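Local coordinates for AOC_like domain-containing protein (PDB 7DVI), which catalyses an exo-selective intermolecular Diels-Alder reaction on non-natural substrates, as a member of the allene oxide cyclase-like barrel family, at residues E55-D58 / S59-L63; G120-G123 / V124-L128. All blocks are in the same frame, centred on the assembly; numbering follows the deposited sequence.

How the contacts relate
Contacts 1 and 2 are two hairpin connections of one closed antiparallel barrel of eight strands, each next to its neighbours in chain order. Contact 1, residues 55-63, joins strand 49-57 to strand 63-76; contact 2, residues 120-128, follows later in the chain and joins strand 114-121 to strand 129-135. Their centres lie 20 Å apart and their nearest atoms about 8 Å apart, so the two loops do not touch. Both pack side chains on strand 22-37, and both lie in the allene oxide cyclase-like barrel domain. Each is also anchored at the connection between strands 82-92 and 95-104, Asp58 by a salt bridge to Arg93 and Tyr125 OH by a hydrogen bond to Asp94.

Contact 1 (E55-D58 / S59-L63); sequences ELYD and SSREL
Leu63 CD1 lies over one face of the Tyr57 ring in a CH-pi contact, 4.2 Å from the centroid of the Tyr57 ring and 22° off its normal. Leu63 sends its CG anti to the backbone N (chi1 -172°), which brings CD1 back over the phenol. Over the opposite face, in one of two modelled conformers, sits the guanidinium of Arg61, with CZ 4.7 Å from the Tyr57 ring centroid; this cation-pi contact is therefore uncertain and may be held only part of the time. Glu55 OE1 meets the ring edge in plane and is hydrogen-bonded to Tyr57 OH at 2.5 Å, a very short bond that ties down the phenol end. This ring packing flanks a hairpin between strands 49-57 and 63-76: Tyr57 and Leu63 are an antiparallel non-hydrogen-bonded pair, and a type I turn runs from Asp58 to Arg61. Arg61 N donates to Asp58 O at 2.7 Å, and Asp58 N to Glu62 O at 2.8 Å. The Asp58 carboxylate folds over the turn because CG stands between the backbone N and the carbonyl carbon (chi1 70°). Asp58 OD1 accepts Ser60 N at 2.8 Å, on the anti side but tilted out of the carboxylate plane, and Glu62 N at 3.3 Å from above the opposite face, while OD2 forms a salt bridge with Arg93. An alanine at Asp58 would remove the carboxylate and would probably leave the amides of Ser60 and Glu62 without their acceptor and Arg93 without this counter-charge.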
ATOM      1  N   GLU A  55      23.414   3.580   2.995  1.00 37.05           N
ATOM      2  CA  GLU A  55      23.922   3.778   1.626  1.00 33.47           C
ATOM      3  C   GLU A  55      23.452   2.620   0.764  1.00 32.86           C
ATOM      4  O   GLU A  55      23.143   1.538   1.300  1.00 33.23           O
ATOM      5  CB  GLU A  55      25.443   3.866   1.623  1.00 36.73           C
ATOM      6  CG  GLU A  55      25.958   5.186   2.131  1.00 37.31           C
ATOM      7  CD  GLU A  55      27.479   5.273   2.174  1.00 42.18           C
ATOM      8  OE1 GLU A  55      28.157   4.233   2.016  1.00 41.95           O
ATOM      9  OE2 GLU A  55      27.971   6.380   2.327  1.00 45.65           O
ATOM     10  N   LEU A  56      23.367   2.869  -0.529  1.00 30.71           N
ATOM     11  CA  LEU A  56      23.117   1.827  -1.524  1.00 35.10           C
ATOM     12  C   LEU A  56      24.294   1.864  -2.500  1.00 37.06           C
ATOM     13  O   LEU A  56      24.658   2.971  -2.944  1.00 40.09           O
ATOM     14  CB  LEU A  56      21.809   2.115  -2.266  1.00 38.47           C
ATOM     15  CG  LEU A  56      20.520   1.737  -1.523  1.00 39.93           C
ATOM     16  CD1 LEU A  56      20.260   2.761  -0.437  1.00 37.53           C
ATOM     17  CD2 LEU A  56      19.361   1.664  -2.498  1.00 41.62           C
ATOM     18  N   TYR A  57      24.748   0.674  -2.877  1.00 43.28           N
ATOM     19  CA  TYR A  57      25.785   0.413  -3.895  1.00 41.13           C
ATOM     20  C   TYR A  57      25.162  -0.496  -4.943  1.00 39.94           C
ATOM     21  O   TYR A  57      24.436  -1.452  -4.589  1.00 35.94           O
ATOM     22  CB  TYR A  57      27.029  -0.153  -3.204  1.00 40.90           C
ATOM     23  CG  TYR A  57      27.718   0.838  -2.306  1.00 42.89           C
ATOM     24  CD1 TYR A  57      27.267   1.081  -1.015  1.00 38.80           C
ATOM     25  CD2 TYR A  57      28.840   1.531  -2.751  1.00 41.54           C
ATOM     26  CE1 TYR A  57      27.874   2.029  -0.214  1.00 39.12           C
ATOM     27  CE2 TYR A  57      29.461   2.468  -1.956  1.00 36.76           C
ATOM     28  CZ  TYR A  57      28.980   2.713  -0.687  1.00 39.55           C
ATOM     29  OH  TYR A  57      29.620   3.611   0.113  1.00 40.60           O
ATOM     30  N   ASP A  58      25.415  -0.192  -6.219  1.00 39.70           N
ATOM     31  CA  ASP A  58      24.911  -1.025  -7.336  1.00 38.06           C
ATOM     32  C   ASP A  58      25.702  -2.349  -7.358  1.00 39.51           C
ATOM     33  O   ASP A  58      26.580  -2.552  -6.504  1.00 38.28           O
ATOM     34  CB  ASP A  58      24.912  -0.221  -8.634  1.00 39.60           C
ATOM     35  CG  ASP A  58      26.307   0.090  -9.169  1.00 48.12           C
ATOM     36  OD1 ASP A  58      27.274  -0.693  -8.855  1.00 44.22           O
ATOM     37  OD2 ASP A  58      26.417   1.134  -9.845  1.00 46.82           O
ATOM     38  N   SER A  59      25.349  -3.247  -8.268  1.00 41.54           N
ATOM     39  CA  SER A  59      25.898  -4.619  -8.361  1.00 44.85           C
ATOM     40  C   SER A  59      27.404  -4.565  -8.659  1.00 50.67           C
ATOM     41  O   SER A  59      28.056  -5.575  -8.443  1.00 48.07           O
ATOM     42  CB  SER A  59      25.173  -5.413  -9.386  1.00 43.80           C
ATOM     43  OG  SER A  59      25.328  -4.842 -10.672  1.00 50.90           O
ATOM     44  N   SER A  60      27.928  -3.415  -9.074  1.00 45.53           N
ATOM     45  CA  SER A  60      29.377  -3.158  -9.256  1.00 49.82           C
ATOM     46  C   SER A  60      29.993  -2.524  -8.008  1.00 50.97           C
ATOM     47  O   SER A  60      31.156  -2.164  -8.079  1.00 60.53           O
ATOM     48  CB  SER A  60      29.580  -2.312 -10.469  1.00 47.90           C
ATOM     49  OG  SER A  60      29.060  -3.007 -11.585  1.00 50.95           O
ATOM     50  N   ARG A  61      29.257  -2.385  -6.913  0.35 41.12           N
ATOM     51  CA  ARG A  61      29.743  -1.789  -5.636  0.50 43.85           C
ATOM     52  C   ARG A  61      30.258  -0.369  -5.863  0.35 37.19           C
ATOM     53  O   ARG A  61      31.054   0.104  -5.051  0.35 31.05           O
ATOM     54  CB  ARG A  61      30.794  -2.647  -4.913  0.50 48.73           C
ATOM     55  CG  ARG A  61      30.298  -3.240  -3.593  0.50 50.19           C
ATOM     56  CD  ARG A  61      31.367  -3.486  -2.543  0.50 51.42           C
ATOM     57  NE  ARG A  61      31.409  -2.490  -1.471  0.50 50.85           N
ATOM     58  CZ  ARG A  61      31.952  -1.290  -1.589  0.50 48.76           C
ATOM     59  NH1 ARG A  61      31.981  -0.451  -0.569  0.50 46.87           N
ATOM     60  NH2 ARG A  61      32.472  -0.928  -2.742  0.50 51.71           N
ATOM     61  N   GLU A  62      29.738   0.281  -6.893  1.00 40.75           N
ATOM     62  CA  GLU A  62      29.746   1.764  -7.026  1.00 42.40           C
ATOM     63  C   GLU A  62      28.537   2.357  -6.269  1.00 43.61           C
ATOM     64  O   GLU A  62      27.446   1.746  -6.316  1.00 44.71           O
ATOM     65  CB  GLU A  62      29.587   2.159  -8.493  1.00 53.27           C
ATOM     66  CG  GLU A  62      30.622   1.553  -9.430  1.00 64.22           C
ATOM     67  CD  GLU A  62      31.869   2.396  -9.598  1.00 68.81           C
ATOM     68  OE1 GLU A  62      32.518   2.275 -10.656  1.00 86.03           O
ATOM     69  OE2 GLU A  62      32.182   3.173  -8.672  1.00 73.18           O
ATOM     70  N   LEU A  63      28.693   3.526  -5.659  1.00 42.11           N
ATOM     71  CA  LEU A  63      27.606   4.277  -4.975  1.00 43.06           C
ATOM     72  C   LEU A  63      26.415   4.537  -5.911  1.00 43.16           C
ATOM     73  O   LEU A  63      26.579   4.980  -7.092  1.00 39.26           O
ATOM     74  CB  LEU A  63      28.169   5.576  -4.406  1.00 45.32           C
ATOM     75  CG  LEU A  63      27.224   6.382  -3.504  1.00 42.80           C
ATOM     76  CD1 LEU A  63      26.901   5.641  -2.209  1.00 40.22           C
ATOM     77  CD2 LEU A  63      27.830   7.730  -3.197  1.00 42.22           C
TER

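Contact 2 (G120-G123 / V124-L128); sequences GLDG and VYRGL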
ATOM      1  N   GLY A 120       8.294   7.633  -8.273  1.00 31.34           N
ATOM      2  CA  GLY A 120       9.353   8.570  -8.682  1.00 23.27           C
ATOM      3  C   GLY A 120       8.959   9.988  -8.411  1.00 23.70           C
ATOM      4  O   GLY A 120       7.837  10.351  -8.719  1.00 27.19           O
ATOM      5  N   LEU A 121       9.867  10.737  -7.820  1.00 23.64           N
ATOM      6  CA  LEU A 121       9.721  12.179  -7.627  1.00 26.79           C
ATOM      7  C   LEU A 121      10.587  12.961  -8.632  1.00 31.41           C
ATOM      8  O   LEU A 121      10.214  14.101  -8.913  1.00 32.48           O
ATOM      9  CB  LEU A 121      10.103  12.523  -6.195  1.00 30.47           C
ATOM     10  CG  LEU A 121       9.326  11.785  -5.095  1.00 32.65           C
ATOM     11  CD1 LEU A 121       9.807  12.301  -3.741  1.00 32.40           C
ATOM     12  CD2 LEU A 121       7.829  11.971  -5.265  1.00 31.50           C
ATOM     13  N   ASP A 122      11.685  12.422  -9.146  1.00 35.46           N
ATOM     14  CA  ASP A 122      12.683  13.287  -9.823  1.00 35.24           C
ATOM     15  C   ASP A 122      13.604  12.447 -10.689  1.00 38.33           C
ATOM     16  O   ASP A 122      13.727  11.237 -10.448  1.00 33.03           O
ATOM     17  CB  ASP A 122      13.481  14.139  -8.822  1.00 37.72           C
ATOM     18  CG  ASP A 122      14.000  15.466  -9.363  1.00 42.38           C
ATOM     19  OD1 ASP A 122      13.769  15.723 -10.572  1.00 41.35           O
ATOM     20  OD2 ASP A 122      14.636  16.219  -8.595  1.00 36.81           O
ATOM     21  N   GLY A 123      14.238  13.096 -11.688  1.00 33.48           N
ATOM     22  CA  GLY A 123      15.191  12.406 -12.568  1.00 29.14           C
ATOM     23  C   GLY A 123      14.513  11.278 -13.287  1.00 26.34           C
ATOM     24  O   GLY A 123      13.346  11.431 -13.733  1.00 31.03           O
ATOM     25  N   VAL A 124      15.200  10.159 -13.476  1.00 29.74           N
ATOM     26  CA  VAL A 124      14.683   9.115 -14.418  1.00 34.19           C
ATOM     27  C   VAL A 124      13.360   8.516 -13.893  1.00 35.48           C
ATOM     28  O   VAL A 124      12.646   7.890 -14.692  1.00 33.35           O
ATOM     29  CB  VAL A 124      15.727   8.005 -14.667  1.00 36.07           C
ATOM     30  CG1 VAL A 124      16.958   8.575 -15.374  1.00 34.44           C
ATOM     31  CG2 VAL A 124      16.121   7.289 -13.373  1.00 38.17           C
ATOM     32  N   TYR A 125      13.044   8.659 -12.595  1.00 33.12           N
ATOM     33  CA  TYR A 125      11.874   7.966 -11.976  1.00 33.26           C
ATOM     34  C   TYR A 125      10.582   8.781 -12.139  1.00 35.74           C
ATOM     35  O   TYR A 125       9.471   8.310 -11.785  1.00 31.98           O
ATOM     36  CB  TYR A 125      12.180   7.726 -10.488  1.00 29.18           C
ATOM     37  CG  TYR A 125      13.470   6.996 -10.279  1.00 27.49           C
ATOM     38  CD1 TYR A 125      13.582   5.666 -10.657  1.00 32.21           C
ATOM     39  CD2 TYR A 125      14.580   7.614  -9.745  1.00 28.28           C
ATOM     40  CE1 TYR A 125      14.770   4.972 -10.506  1.00 30.78           C
ATOM     41  CE2 TYR A 125      15.774   6.926  -9.585  1.00 32.11           C
ATOM     42  CZ  TYR A 125      15.864   5.599  -9.968  1.00 31.74           C
ATOM     43  OH  TYR A 125      17.033   4.889  -9.806  1.00 33.55           O
ATOM     44  N   ARG A 126      10.708  10.025 -12.595  1.00 33.75           N
ATOM     45  CA  ARG A 126       9.545  10.930 -12.704  1.00 34.52           C
ATOM     46  C   ARG A 126       8.537  10.316 -13.667  1.00 34.56           C
ATOM     47  O   ARG A 126       8.933   9.828 -14.737  1.00 38.25           O
ATOM     48  CB  ARG A 126       9.998  12.347 -13.074  1.00 37.91           C
ATOM     49  CG  ARG A 126       8.909  13.385 -12.852  1.00 49.07           C
ATOM     50  CD  ARG A 126       9.310  14.731 -13.441  1.00 52.83           C
ATOM     51  NE  ARG A 126      10.313  15.380 -12.613  1.00 55.41           N
ATOM     52  CZ  ARG A 126      10.029  16.230 -11.624  1.00 53.56           C
ATOM     53  NH1 ARG A 126       8.769  16.520 -11.326  1.00 50.54           N
ATOM     54  NH2 ARG A 126      11.010  16.786 -10.934  1.00 51.22           N
ATOM     55  N   GLY A 127       7.287  10.181 -13.217  1.00 29.51           N
ATOM     56  CA  GLY A 127       6.201   9.547 -13.976  1.00 29.38           C
ATOM     57  C   GLY A 127       6.240   8.043 -13.957  1.00 26.88           C
ATOM     58  O   GLY A 127       5.426   7.406 -14.682  1.00 30.13           O
ATOM     59  N   LEU A 128       7.100   7.463 -13.121  1.00 26.65           N
ATOM     60  CA  LEU A 128       7.136   6.007 -12.919  1.00 25.06           C
ATOM     61  C   LEU A 128       6.694   5.645 -11.471  1.00 26.78           C
ATOM     62  O   LEU A 128       6.924   6.454 -10.582  1.00 26.45           O
ATOM     63  CB  LEU A 128       8.581   5.558 -13.047  1.00 27.54           C
ATOM     64  CG  LEU A 128       9.143   5.349 -14.447  1.00 34.31           C
ATOM     65  CD1 LEU A 128       8.514   6.233 -15.467  1.00 38.09           C
ATOM     66  CD2 LEU A 128      10.646   5.413 -14.436  1.00 36.67           C
TER
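Asp122 and Arg126 run side by side and meet in a salt bridge, OD1 of Asp122 3.0 Å from NH2 of Arg126. This single NH2-OD1 bond carries the bridge; NH2 comes from above the carboxylate plane, and the 81° between the planes of the two groups fits an end-on rather than a bidentate approach. From the opposite face Gly123 N donates to the same Asp122 OD1 at 2.9 Å. Leu121 O lies over the centre of the Arg126 guanidinium face, 3.4 Å above its plane; the Arg126 chain bends at chi3 (-74°) to bring that face round.

Backbone bonds position these groups. Arg126 N donates to Gly123 O at 3.2 Å in the type I turn 123-126, which overlaps a type II' turn from Asp122 to Tyr125. Gly120 N reaches Leu128 O at 2.9 Å, closing the loop between strands 114-121 and 129-135. Farther out, Leu121 and Asp122 form a classic beta bulge opposite Ile96, and Tyr125 OH is hydrogen-bonded to Asp94.

With both donors on one carboxylate oxygen, negative charge is likely to be drawn toward Asp122 OD1, which probably holds the Arg126 guanidinium and the Gly123 amide together at the head of the turn.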